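Local coordinates for stage III sporulation protein AB (PDB 6BS9), which is needed for spore formation in Bacillus subtilis and is probably a component of a sporulation-associated secretion apparatus, at residues R8-L13 / L42-V46; L13-Q18 / L112-E116; S35-A39 / L49-F53. One frame throughout, in Å; residues are numbered along the deposited sequence.

Contact 1: residues R8-L13 / L42-V46; sequences RQIRQL and LAQPV
Residues 8-13 are part of helix 2-26, with Gln12 N bonded to Arg8 O at 3.1 Å. Residues 42-45 connect helix 31-41 to the helix that follows, and Val46 comes next. Leu42, Ala43 and Gln44 are extended, and the peptide bond before Pro45 is cis. The closest CA pair is Gln9-Val46, 6.8 Å apart. Arg8 NH2 lies 4.4 Å from Ala43 CB. Gln9 (chi1 m, chi2 t) places NE2 3.6 Å from Pro45 CG and CG 3.9 Å from Val46 CG2, while its OE1 accepts from Ser80 N. Gln12 (chi1 m, chi2 t) sets CB 4.1 Å from Leu42 CD2 and OE1 3.4 Å from Val46 CG2. No direct hydrogen bond joins the segments; one water donates to Gln12 OE1 (2.7 Å) and Ala43 O (3.0 Å) and accepts from Val46 N (3.1 Å). Leu13 CD2 packs on Val46 CG1 at 4.0 Å. This is a helix-helix connection with a cis-proline turn, packed and water-bridged against the first long helix of an all-helical domain.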
# COMPACT_ATOMS: atom_id res chain seq x y z
N ARG A 8 0.96 -0.05 -13.51
CA ARG A 8 0.37 -1.31 -13.14
C ARG A 8 0.54 -1.58 -11.62
O ARG A 8 -0.40 -2.06 -10.97
CB ARG A 8 0.94 -2.42 -14.01
CG ARG A 8 0.36 -3.83 -13.79
CD ARG A 8 1.02 -4.96 -14.68
NE ARG A 8 0.07 -6.04 -15.02
CZ ARG A 8 -0.08 -7.22 -14.40
NH1 ARG A 8 -1.01 -8.07 -14.86
NH2 ARG A 8 0.67 -7.59 -13.35
N GLN A 9 1.69 -1.25 -11.07
CA GLN A 9 1.92 -1.53 -9.67
C GLN A 9 1.16 -0.54 -8.78
O GLN A 9 0.62 -0.92 -7.73
CB GLN A 9 3.41 -1.57 -9.36
CG GLN A 9 4.13 -2.81 -9.90
CD GLN A 9 5.62 -2.90 -9.54
OE1 GLN A 9 6.18 -2.11 -8.76
NE2 GLN A 9 6.28 -3.86 -10.17
N ILE A 10 1.03 0.71 -9.25
CA ILE A 10 0.21 1.67 -8.53
C ILE A 10 -1.23 1.24 -8.51
O ILE A 10 -1.89 1.28 -7.51
CB ILE A 10 0.36 3.07 -9.14
CG1 ILE A 10 1.80 3.53 -8.90
CG2 ILE A 10 -0.58 4.06 -8.48
CD1 ILE A 10 2.17 4.72 -9.74
N ARG A 11 -1.69 0.72 -9.62
CA ARG A 11 -3.07 0.27 -9.73
C ARG A 11 -3.37 -0.83 -8.76
O ARG A 11 -4.41 -0.83 -8.08
CB ARG A 11 -3.34 -0.17 -11.18
CG ARG A 11 -4.78 -0.33 -11.55
CD ARG A 11 -4.89 -0.63 -13.03
NE ARG A 11 -4.20 -1.87 -13.41
CZ ARG A 11 -3.34 -1.86 -14.42
NH1 ARG A 11 -2.76 -3.00 -14.73
NH2 ARG A 11 -3.07 -0.71 -15.13
N GLN A 12 -2.45 -1.79 -8.70
CA GLN A 12 -2.52 -2.89 -7.71
C GLN A 12 -2.52 -2.40 -6.27
O GLN A 12 -3.24 -2.94 -5.45
CB GLN A 12 -1.29 -3.82 -7.88
CG GLN A 12 -1.34 -4.70 -9.12
CD GLN A 12 -0.03 -5.45 -9.32
OE1 GLN A 12 1.06 -4.97 -9.03
NE2 GLN A 12 -0.14 -6.64 -9.81
N LEU A 13 -1.66 -1.39 -5.96
CA LEU A 13 -1.61 -0.82 -4.62
C LEU A 13 -2.93 -0.13 -4.25
O LEU A 13 -3.43 -0.31 -3.14
CB LEU A 13 -0.45 0.14 -4.51
CG LEU A 13 0.91 -0.54 -4.38
CD1 LEU A 13 1.98 0.45 -4.68
CD2 LEU A 13 1.11 -1.12 -3.01
N LEU A 42 -2.79 -10.94 -5.33
CA LEU A 42 -1.89 -10.10 -6.12
C LEU A 42 -0.63 -10.80 -6.64
O LEU A 42 -0.06 -11.70 -6.02
CB LEU A 42 -1.36 -9.00 -5.28
CG LEU A 42 -2.32 -8.00 -4.74
CD1 LEU A 42 -1.63 -7.24 -3.62
CD2 LEU A 42 -2.68 -7.07 -5.87
N ALA A 43 -0.24 -10.38 -7.82
CA ALA A 43 0.96 -10.82 -8.45
C ALA A 43 2.15 -10.19 -7.75
O ALA A 43 2.04 -9.16 -7.14
CB ALA A 43 0.95 -10.39 -9.94
N GLN A 44 3.29 -10.83 -7.93
CA GLN A 44 4.56 -10.30 -7.47
C GLN A 44 5.00 -9.21 -8.40
O GLN A 44 4.65 -9.26 -9.54
CB GLN A 44 5.62 -11.38 -7.49
CG GLN A 44 5.27 -12.55 -6.59
CD GLN A 44 5.64 -12.30 -5.20
OE1 GLN A 44 5.71 -11.14 -4.68
NE2 GLN A 44 6.02 -13.40 -4.57
N PRO A 45 5.75 -8.24 -7.92
CA PRO A 45 6.33 -8.18 -6.54
C PRO A 45 5.46 -7.47 -5.48
O PRO A 45 5.76 -7.59 -4.28
CB PRO A 45 7.65 -7.40 -6.75
CG PRO A 45 7.33 -6.53 -7.93
CD PRO A 45 6.43 -7.34 -8.85
N VAL A 46 4.35 -6.82 -5.87
CA VAL A 46 3.53 -6.10 -4.89
C VAL A 46 2.94 -7.01 -3.84
O VAL A 46 2.88 -6.66 -2.67
CB VAL A 46 2.41 -5.31 -5.59
CG1 VAL A 46 1.43 -4.72 -4.63
CG2 VAL A 46 3.03 -4.16 -6.41
O HOH W 1 3.02 -6.77 -8.68

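Contact 2: residues L13-Q18 / L112-E116; sequences LRAALQ and LTHLE
A salt bridge joins Arg14 to Glu116 across an antiparallel helix pair of this all-helical domain. Arg14 NE donates to Glu116 OE1 at 3.2 Å with an N-H...O angle of 160°. A weak second bond runs from Arg14 NH2 to the same OE1 at 3.4 Å. Both side chains start sideways and bend to meet: Arg14 has chi1 t, chi2 p and chi3 t, and Glu116 has chi1 near -103° with chi2 t. The segments lie on helices 2-26 and 101-128. The axes of segments 13-18 and 112-116 approach to 9.8 Å, with 167° between their N-to-C directions. Arg14 and Leu112 are the closest CA pair at 6.0 Å. The Arg14 side chain also packs along Leu112. Its CD touches Leu112 O at 3.1 Å, Leu112 CB lies over one guanidinium face, and NH1 is 3.6 Å from Leu112 CD2. Beneath the charged pair is a leucine layer, with all four leucines in chi1 m, chi2 t. Leu13 CB meets Leu115 CD1 at 4.2 Å, and Leu17 CD1 meets the same methyl at 3.8 Å. Leu89 and Phe92 of helix 83-95 extend this core. Leu112 CD2 reaches Leu17 CB at 3.5 Å and Gln18 N at 3.8 Å.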
# COMPACT_ATOMS: atom_id res chain seq x y z
N LEU A 13 -1.66 -1.39 -5.96
CA LEU A 13 -1.61 -0.82 -4.62
C LEU A 13 -2.93 -0.13 -4.25
O LEU A 13 -3.43 -0.31 -3.14
CB LEU A 13 -0.45 0.14 -4.51
CG LEU A 13 0.91 -0.54 -4.38
CD1 LEU A 13 1.98 0.45 -4.68
CD2 LEU A 13 1.11 -1.12 -3.01
N ARG A 14 -3.52 0.59 -5.19
CA ARG A 14 -4.83 1.23 -4.98
C ARG A 14 -5.90 0.18 -4.68
O ARG A 14 -6.76 0.41 -3.84
CB ARG A 14 -5.16 1.98 -6.28
CG ARG A 14 -6.30 3.01 -6.35
CD ARG A 14 -6.28 4.24 -5.44
NE ARG A 14 -7.64 4.76 -5.41
CZ ARG A 14 -8.67 4.12 -4.87
NH1 ARG A 14 -8.50 2.97 -4.22
NH2 ARG A 14 -9.87 4.67 -5.00
N ALA A 15 -5.87 -0.96 -5.37
CA ALA A 15 -6.81 -2.03 -5.12
C ALA A 15 -6.65 -2.58 -3.70
O ALA A 15 -7.60 -2.76 -2.96
CB ALA A 15 -6.64 -3.16 -6.16
N ALA A 16 -5.42 -2.94 -3.37
CA ALA A 16 -5.12 -3.57 -2.13
C ALA A 16 -5.40 -2.61 -0.97
O ALA A 16 -6.03 -3.03 0.02
CB ALA A 16 -3.64 -3.94 -2.13
N LEU A 17 -4.93 -1.36 -1.06
CA LEU A 17 -5.23 -0.39 0.00
C LEU A 17 -6.71 -0.02 0.17
O LEU A 17 -7.20 0.19 1.28
CB LEU A 17 -4.40 0.88 -0.17
CG LEU A 17 -2.86 0.60 -0.17
CD1 LEU A 17 -2.09 1.92 -0.18
CD2 LEU A 17 -2.41 -0.26 0.97
N GLN A 18 -7.45 -0.03 -0.91
CA GLN A 18 -8.89 0.13 -0.77
C GLN A 18 -9.49 -1.01 0.07
O GLN A 18 -10.33 -0.79 0.94
CB GLN A 18 -9.52 0.19 -2.11
CG GLN A 18 -11.00 0.34 -2.10
CD GLN A 18 -11.49 0.35 -3.53
OE1 GLN A 18 -11.66 1.40 -4.11
NE2 GLN A 18 -11.67 -0.83 -4.10
N LEU A 112 -4.95 7.03 -0.93
CA LEU A 112 -5.57 6.45 -2.12
C LEU A 112 -5.71 7.40 -3.26
O LEU A 112 -5.41 7.06 -4.41
CB LEU A 112 -6.98 5.91 -1.83
CG LEU A 112 -7.04 4.71 -0.86
CD1 LEU A 112 -8.48 4.28 -0.59
CD2 LEU A 112 -6.28 3.52 -1.40
N THR A 113 -6.12 8.61 -2.98
CA THR A 113 -6.22 9.63 -4.04
C THR A 113 -4.89 10.03 -4.56
O THR A 113 -4.75 10.31 -5.75
CB THR A 113 -6.94 10.88 -3.53
OG1 THR A 113 -8.18 10.49 -2.97
CG2 THR A 113 -7.25 11.82 -4.65
N HIS A 114 -3.90 10.09 -3.67
CA HIS A 114 -2.56 10.41 -4.11
C HIS A 114 -2.03 9.41 -5.09
O HIS A 114 -1.48 9.77 -6.15
CB HIS A 114 -1.60 10.54 -2.97
CG HIS A 114 -0.50 11.51 -3.27
ND1 HIS A 114 -0.14 12.49 -2.38
CD2 HIS A 114 0.23 11.73 -4.40
CE1 HIS A 114 0.83 13.22 -2.90
NE2 HIS A 114 1.08 12.77 -4.12
N LEU A 115 -2.27 8.15 -4.79
CA LEU A 115 -1.93 7.07 -5.74
C LEU A 115 -2.70 7.19 -7.07
O LEU A 115 -2.14 6.94 -8.14
CB LEU A 115 -2.21 5.68 -5.10
CG LEU A 115 -1.25 5.27 -3.98
CD1 LEU A 115 -1.68 3.98 -3.36
CD2 LEU A 115 0.19 5.14 -4.48
N GLU A 116 -3.96 7.59 -7.02
CA GLU A 116 -4.73 7.83 -8.25
C GLU A 116 -4.08 8.88 -9.12
O GLU A 116 -3.97 8.76 -10.36
CB GLU A 116 -6.14 8.28 -7.83
CG GLU A 116 -7.13 7.19 -7.96
CD GLU A 116 -8.49 7.70 -7.53
OE1 GLU A 116 -8.86 7.60 -6.33
OE2 GLU A 116 -9.17 8.17 -8.43

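Contact 3: residues S35-A39 / L49-F53; sequences SQQIA and LFSAF
One hydrogen bond crosses between these segments. Ser35 OG (chi1 t) donates to Phe50 O at 2.7 Å, linking helix 31-41 to a backbone carbonyl of helix 46-58. The same OG lies at the edge of the Phe53 ring, 3.4 Å from CD2. The segments form an antiparallel pair, part of a helical hairpin whose short connection includes residues 42-45. Their axes come within 7.7 Å at a signed crossing angle of -151°. The closest CA pair is Ala39-Phe50 at 5.0 Å; the small side chains of Ser35, Ala39 and Ser51 are consistent with this. In the apolar layer, Ala39 CB lies 4.0 Å from Phe50 CB. Ile38 CG2 sits over one face of the Phe50 ring (chi1 m, chi2 -79°), 4.1 Å from CG. Ala39 CB also makes van der Waals contact with Ser51 N (3.5 Å). Gln36 NE2 folds back to 3.9 Å from Ser51 CA (chi1 t, chi2 p), with a weak hydrogen bond to Ser54 OG. Phe53 also stacks edge-to-face with Trp68.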
# COMPACT_ATOMS: atom_id res chain seq x y z
N SER A 35 -4.54 -8.78 5.14
CA SER A 35 -3.37 -8.54 4.32
C SER A 35 -2.91 -9.85 3.65
O SER A 35 -2.48 -9.84 2.48
CB SER A 35 -2.24 -7.96 5.20
OG SER A 35 -1.23 -7.43 4.40
N GLN A 36 -2.97 -10.95 4.38
CA GLN A 36 -2.56 -12.22 3.80
C GLN A 36 -3.52 -12.60 2.65
O GLN A 36 -3.06 -13.07 1.62
CB GLN A 36 -2.49 -13.35 4.86
CG GLN A 36 -1.82 -14.69 4.35
CD GLN A 36 -0.33 -14.55 3.81
OE1 GLN A 36 -0.04 -14.98 2.70
NE2 GLN A 36 0.58 -13.93 4.60
N GLN A 37 -4.82 -12.36 2.81
CA GLN A 37 -5.80 -12.67 1.75
C GLN A 37 -5.53 -11.86 0.48
O GLN A 37 -5.61 -12.38 -0.63
CB GLN A 37 -7.25 -12.38 2.19
CG GLN A 37 -7.82 -13.26 3.29
CD GLN A 37 -9.16 -12.70 3.85
OE1 GLN A 37 -9.57 -11.52 3.64
NE2 GLN A 37 -9.84 -13.54 4.57
N ILE A 38 -5.12 -10.63 0.65
CA ILE A 38 -4.71 -9.83 -0.47
C ILE A 38 -3.45 -10.34 -1.07
O ILE A 38 -3.35 -10.47 -2.30
CB ILE A 38 -4.59 -8.34 -0.07
CG1 ILE A 38 -5.98 -7.81 0.19
CG2 ILE A 38 -3.94 -7.50 -1.15
CD1 ILE A 38 -6.00 -6.67 1.18
N ALA A 39 -2.45 -10.61 -0.24
CA ALA A 39 -1.19 -11.16 -0.77
C ALA A 39 -1.42 -12.41 -1.70
O ALA A 39 -0.83 -12.51 -2.75
CB ALA A 39 -0.27 -11.53 0.34
N LEU A 49 4.76 -7.16 -0.45
CA LEU A 49 4.51 -6.11 0.53
C LEU A 49 3.45 -6.59 1.54
O LEU A 49 3.59 -6.34 2.72
CB LEU A 49 4.09 -4.81 -0.17
CG LEU A 49 3.63 -3.63 0.71
CD1 LEU A 49 4.66 -3.17 1.71
CD2 LEU A 49 3.30 -2.47 -0.19
N PHE A 50 2.39 -7.25 1.03
CA PHE A 50 1.24 -7.60 1.83
C PHE A 50 1.46 -8.86 2.64
O PHE A 50 0.99 -8.92 3.79
CB PHE A 50 -0.07 -7.63 0.99
CG PHE A 50 -0.43 -6.27 0.51
CD1 PHE A 50 -1.05 -5.38 1.38
CD2 PHE A 50 0.11 -5.79 -0.69
CE1 PHE A 50 -1.23 -4.08 1.02
CE2 PHE A 50 -0.13 -4.50 -1.08
CZ PHE A 50 -0.79 -3.63 -0.22
N SER A 51 2.21 -9.80 2.11
CA SER A 51 2.59 -10.98 2.92
C SER A 51 3.61 -10.63 4.00
O SER A 51 3.47 -11.09 5.13
CB SER A 51 3.08 -12.20 2.05
OG SER A 51 4.11 -11.85 1.21
N ALA A 52 4.59 -9.79 3.67
CA ALA A 52 5.50 -9.27 4.70
C ALA A 52 4.79 -8.50 5.82
O ALA A 52 5.13 -8.68 6.97
CB ALA A 52 6.53 -8.39 4.08
N PHE A 53 3.80 -7.68 5.46
CA PHE A 53 3.04 -6.92 6.43
C PHE A 53 2.27 -7.87 7.35
O PHE A 53 2.31 -7.72 8.57
CB PHE A 53 2.06 -6.00 5.68
CG PHE A 53 1.22 -5.10 6.57
CD1 PHE A 53 1.76 -4.43 7.63
CD2 PHE A 53 -0.10 -4.88 6.29
CE1 PHE A 53 1.00 -3.53 8.41
CE2 PHE A 53 -0.89 -3.96 7.05
CZ PHE A 53 -0.33 -3.30 8.13

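Overall arrangement
All three contacts lie in one all-helical domain, in a fragment covering most of SpoIIIAB. Contacts 1 and 2 share Leu13. Their centres are 10 Å apart, and Ile10 CG2 of segment 8-13 touches Leu115 O at 3.3 Å. Contact 3 joins the two helices of the hairpin whose connection supplies most of residues 42-46. Its centre is 12 Å from that of contact 1 and 15 Å from that of contact 2. Leu42 CD1 meets Phe50 CD2 at 3.7 Å. Bridging contacts 2 and 3, Ala16 CB and Leu17 CD2 lie 3.4 and 3.9 Å from Phe50 CZ, and Leu13 CD2 3.8 Å from Leu49 CD2. Helix 2-26 thus lies between helix 101-128 and the hairpin.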